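Local coordinates for putative periplasmic protein (Wolinella succinogenes, PDB 3KN3) that is probably a periplasmic solute-binding protein related to tungstate-transporter components, and has been seen with glutathione in its binding site, at residues G100-V103 with A104-F107; L138-P142 with E143-W147. All coordinates share one frame; numbering follows the deposited sequence.

Contact 1: residues G100-V103 with A104-F107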
loop_
_atom_site.group_PDB
_atom_site.type_symbol
_atom_site.label_atom_id
_atom_site.label_comp_id
_atom_site.label_asym_id
_atom_site.label_seq_id
_atom_site.Cartn_x
_atom_site.Cartn_y
_atom_site.Cartn_z
ATOM N N GLY A 100 -8.567 3.105 22.201
ATOM C CA GLY A 100 -7.635 2.294 22.956
ATOM C C GLY A 100 -7.450 0.890 22.408
ATOM O O GLY A 100 -6.568 0.172 22.849
HETATM N N MSE A 101 -8.267 0.489 21.438
HETATM C CA MSE A 101 -8.210 -0.897 20.981
HETATM C C MSE A 101 -7.238 -1.177 19.841
HETATM O O MSE A 101 -6.937 -0.309 19.029
HETATM C CB MSE A 101 -9.590 -1.387 20.620
HETATM C CG MSE A 101 -10.512 -1.506 21.806
HETATM SE SE MSE A 101 -12.222 -2.268 21.200
HETATM C CE MSE A 101 -13.348 -1.782 22.724
ATOM N N SER A 102 -6.714 -2.394 19.819
ATOM C CA SER A 102 -5.980 -2.874 18.658
ATOM C C SER A 102 -6.989 -3.197 17.530
ATOM O O SER A 102 -8.193 -3.261 17.766
ATOM C CB SER A 102 -5.214 -4.133 19.035
ATOM O OG SER A 102 -6.121 -5.174 19.375
ATOM N N VAL A 103 -6.494 -3.430 16.321
ATOM C CA VAL A 103 -7.352 -3.844 15.214
ATOM C C VAL A 103 -7.945 -5.201 15.507
ATOM O O VAL A 103 -9.119 -5.453 15.241
ATOM C CB VAL A 103 -6.597 -3.926 13.874
ATOM C CG1 VAL A 103 -7.535 -4.367 12.782
ATOM C CG2 VAL A 103 -6.037 -2.592 13.529
ATOM N N ALA A 104 -7.137 -6.084 16.070
ATOM C CA ALA A 104 -7.660 -7.394 16.396
ATOM C C ALA A 104 -8.843 -7.280 17.374
ATOM O O ALA A 104 -9.868 -7.932 17.179
ATOM C CB ALA A 104 -6.571 -8.292 16.919
ATOM N N GLU A 105 -8.713 -6.440 18.403
ATOM C CA GLU A 105 -9.777 -6.283 19.400
ATOM C C GLU A 105 -11.028 -5.673 18.789
ATOM O O GLU A 105 -12.141 -6.091 19.102
ATOM C CB GLU A 105 -9.322 -5.433 20.600
ATOM C CG GLU A 105 -8.305 -6.132 21.510
ATOM C CD GLU A 105 -7.677 -5.203 22.558
ATOM O OE1 GLU A 105 -7.439 -4.009 22.277
ATOM O OE2 GLU A 105 -7.421 -5.678 23.673
ATOM N N ALA A 106 -10.832 -4.678 17.925
ATOM C CA ALA A 106 -11.936 -4.033 17.238
ATOM C C ALA A 106 -12.665 -5.003 16.299
ATOM O O ALA A 106 -13.886 -5.066 16.311
ATOM C CB ALA A 106 -11.449 -2.834 16.480
ATOM N N PHE A 107 -11.919 -5.751 15.494
ATOM C CA PHE A 107 -12.542 -6.715 14.599
ATOM C C PHE A 107 -13.342 -7.786 15.348
ATOM O O PHE A 107 -14.457 -8.119 14.944
ATOM C CB PHE A 107 -11.530 -7.346 13.644
ATOM C CG PHE A 107 -11.205 -6.487 12.458
ATOM C CD1 PHE A 107 -11.326 -5.104 12.535
ATOM C CD2 PHE A 107 -10.748 -7.054 11.277
ATOM C CE1 PHE A 107 -11.016 -4.312 11.462
ATOM C CE2 PHE A 107 -10.411 -6.263 10.192
ATOM C CZ PHE A 107 -10.564 -4.891 10.274
#

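Contact 2: residues L138-P142 with E143-W147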
loop_
_atom_site.group_PDB
_atom_site.type_symbol
_atom_site.label_atom_id
_atom_site.label_comp_id
_atom_site.label_asym_id
_atom_site.label_seq_id
_atom_site.Cartn_x
_atom_site.Cartn_y
_atom_site.Cartn_z
ATOM N N LEU A 138 -8.990 -12.787 13.442
ATOM C CA LEU A 138 -9.915 -13.838 13.859
ATOM C C LEU A 138 -9.387 -15.225 13.548
ATOM O O LEU A 138 -9.949 -16.215 14.003
ATOM C CB LEU A 138 -11.287 -13.675 13.185
ATOM C CG LEU A 138 -12.062 -12.372 13.345
ATOM C CD1 LEU A 138 -13.446 -12.523 12.736
ATOM C CD2 LEU A 138 -12.159 -11.973 14.801
ATOM N N GLY A 139 -8.337 -15.300 12.740
ATOM C CA GLY A 139 -7.899 -16.576 12.203
ATOM C C GLY A 139 -8.745 -17.070 11.033
ATOM O O GLY A 139 -8.553 -18.180 10.542
ATOM N N LYS A 140 -9.684 -16.242 10.580
ATOM C CA LYS A 140 -10.526 -16.579 9.434
ATOM C C LYS A 140 -11.128 -15.325 8.803
ATOM O O LYS A 140 -11.313 -14.303 9.468
ATOM C CB LYS A 140 -11.650 -17.517 9.844
ATOM C CG LYS A 140 -12.591 -16.901 10.852
ATOM C CD LYS A 140 -13.915 -17.622 10.877
ATOM C CE LYS A 140 -14.896 -16.939 11.823
ATOM N NZ LYS A 140 -15.134 -15.516 11.446
ATOM N N ILE A 141 -11.428 -15.400 7.513
ATOM C CA ILE A 141 -12.158 -14.327 6.862
ATOM C C ILE A 141 -13.634 -14.599 7.025
ATOM O O ILE A 141 -14.114 -15.650 6.631
ATOM C CB ILE A 141 -11.843 -14.272 5.391
ATOM C CG1 ILE A 141 -10.376 -14.639 5.166
ATOM C CG2 ILE A 141 -12.225 -12.909 4.830
ATOM C CD1 ILE A 141 -9.507 -13.488 4.785
ATOM N N PRO A 142 -14.364 -13.659 7.627
ATOM C CA PRO A 142 -15.789 -13.876 7.918
ATOM C C PRO A 142 -16.669 -13.804 6.654
ATOM O O PRO A 142 -17.769 -13.257 6.685
ATOM C CB PRO A 142 -16.122 -12.733 8.877
ATOM C CG PRO A 142 -15.159 -11.632 8.494
ATOM C CD PRO A 142 -13.900 -12.315 8.012
ATOM N N GLU A 143 -16.171 -14.374 5.563
ATOM C CA GLU A 143 -16.851 -14.396 4.268
ATOM C C GLU A 143 -18.342 -14.714 4.256
ATOM O O GLU A 143 -19.032 -14.332 3.322
ATOM C CB GLU A 143 -16.155 -15.385 3.335
ATOM C CG GLU A 143 -15.252 -14.728 2.317
ATOM C CD GLU A 143 -14.270 -15.704 1.691
ATOM O OE1 GLU A 143 -14.668 -16.849 1.395
ATOM O OE2 GLU A 143 -13.098 -15.324 1.495
ATOM N N LYS A 144 -18.846 -15.430 5.249
ATOM C CA LYS A 144 -20.226 -15.895 5.161
ATOM C C LYS A 144 -21.149 -15.311 6.222
ATOM O O LYS A 144 -22.292 -15.750 6.353
ATOM C CB LYS A 144 -20.273 -17.425 5.193
ATOM C CG LYS A 144 -19.258 -18.083 4.258
ATOM C CD LYS A 144 -19.544 -19.565 4.005
ATOM C CE LYS A 144 -19.109 -20.458 5.169
ATOM N NZ LYS A 144 -19.451 -21.903 4.933
ATOM N N GLU A 145 -20.649 -14.337 6.982
ATOM C CA GLU A 145 -21.424 -13.709 8.043
ATOM C C GLU A 145 -22.394 -12.720 7.449
ATOM O O GLU A 145 -22.087 -12.073 6.451
ATOM C CB GLU A 145 -20.518 -12.976 9.031
ATOM C CG GLU A 145 -20.277 -13.724 10.317
ATOM C CD GLU A 145 -19.176 -14.742 10.180
ATOM O OE1 GLU A 145 -18.434 -14.951 11.165
ATOM O OE2 GLU A 145 -19.040 -15.323 9.080
ATOM N N SER A 146 -23.563 -12.587 8.067
ATOM C CA SER A 146 -24.577 -11.696 7.523
ATOM C C SER A 146 -24.099 -10.238 7.456
ATOM O O SER A 146 -24.468 -9.506 6.534
ATOM C CB SER A 146 -25.901 -11.828 8.278
ATOM O OG SER A 146 -25.758 -11.577 9.663
ATOM N N TRP A 147 -23.249 -9.838 8.406
ATOM C CA TRP A 147 -22.793 -8.439 8.510
ATOM C C TRP A 147 -21.599 -8.099 7.601
ATOM O O TRP A 147 -21.230 -6.937 7.453
ATOM C CB TRP A 147 -22.445 -8.101 9.970
ATOM C CG TRP A 147 -21.563 -9.137 10.574
ATOM C CD1 TRP A 147 -21.956 -10.255 11.232
ATOM C CD2 TRP A 147 -20.131 -9.180 10.525
ATOM N NE1 TRP A 147 -20.866 -10.987 11.612
ATOM C CE2 TRP A 147 -19.728 -10.344 11.193
ATOM C CE3 TRP A 147 -19.151 -8.336 9.997
ATOM C CZ2 TRP A 147 -18.395 -10.691 11.344
ATOM C CZ3 TRP A 147 -17.824 -8.684 10.147
ATOM C CH2 TRP A 147 -17.459 -9.850 10.813
#

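Contact 1: residues G100-V103 with A104-F107
Ser102 and Glu105 hold each other in both directions, a capping box at the start of helix 103-113. Going forward, Ser102 OG accepts from Glu105 N at 3.0 Å; chi1 of 64° tucks the hydroxyl between the serine's own N and carbonyl carbon, turned to the first helical turn. In the return direction the Glu105 chain runs back extended beyond CG, and its OE1 takes the N-H of Ser102 at 3.0 Å, nearly straight at 168°. The nitrogen meets that oxygen on its anti side, somewhat out of the carboxylate plane. The side chain of selenomethionine Met101 crosses that of Glu105 at a slant, with Met101 CB 3.8 Å from Glu105 OE1. Behind the box the helix winds up normally, with Ala106 N bonded to Ser102 O at 3.0 Å and Phe107 N to Val103 O at 2.8 Å. One turn apart, Val103 and Phe107 point the same way: CG1 of Val103 sits over one face of the Phe107 ring, 3.9 Å from its centroid, a CH-pi contact facing helix 125-138. Asp196 accepts from Val103 N. Two carboxylates thus gather at the N-terminus of this helix, where its dipole would probably help to stabilise their negative charge.

Contact 2: residues L138-P142 with E143-W147
A type I beta turn from Pro142 to Glu145 reverses the loop between helix 125-138 and strand 148-150. Its closing bond runs from Glu145 N to Pro142 O, 3.1 Å long and almost straight at the hydrogen (173°), although the donor stands well above the carbonyl plane. Just ahead of it, Glu143 N makes a short but weak, bent bond to Ile141 O. The side chain of Glu145 turns back at chi2 (83°), which lays its carboxylate beside the proline, CD 3.9 Å from Pro142 CB. There OE1 meets Lys140 NZ, arriving from the opposite direction, in a long salt bridge of 3.4 Å; the same ammonium also pairs with Glu111 of helix 103-113, so it probably eases the repulsion between the two neighbouring glutamates. In this alpha/beta lobe of a periplasmic binding protein fold, the loop returns the chain from a helix to an outer strand of the sheet, and Trp147 marks the arrival. The side chains of Trp147 and Pro142 cross at about a right angle, with Trp147 CH2 3.7 Å from Pro142 CG, while Glu145 CB rests over one indole face toward the rim. Glu143 OE2 is salt-bridged to Arg131 of helix 125-138.

Contact 1 comes first along the chain, at the start of helix 103-113; contact 2 follows after strand 117-119 and helix 125-138. Their centres are 16 Å apart and their nearest atoms about 4 Å, without touching. Both belong to the lobe built on the five-stranded mixed sheet. Helices 103-113 and 125-138 connect them: Phe107 packs against Trp134, which Pro142 also touches, and Lys140 of contact 2 pairs with Glu111, one turn beyond Phe107. One contact thus lies at the start of helix 103-113 and the other in the loop leaving helix 125-138, two helices that pack together. Of the residues seen to bind glutathione, Thr126 is about 11 Å from Phe107 and Arg120 about 11 Å from Ile141, side chain to side chain.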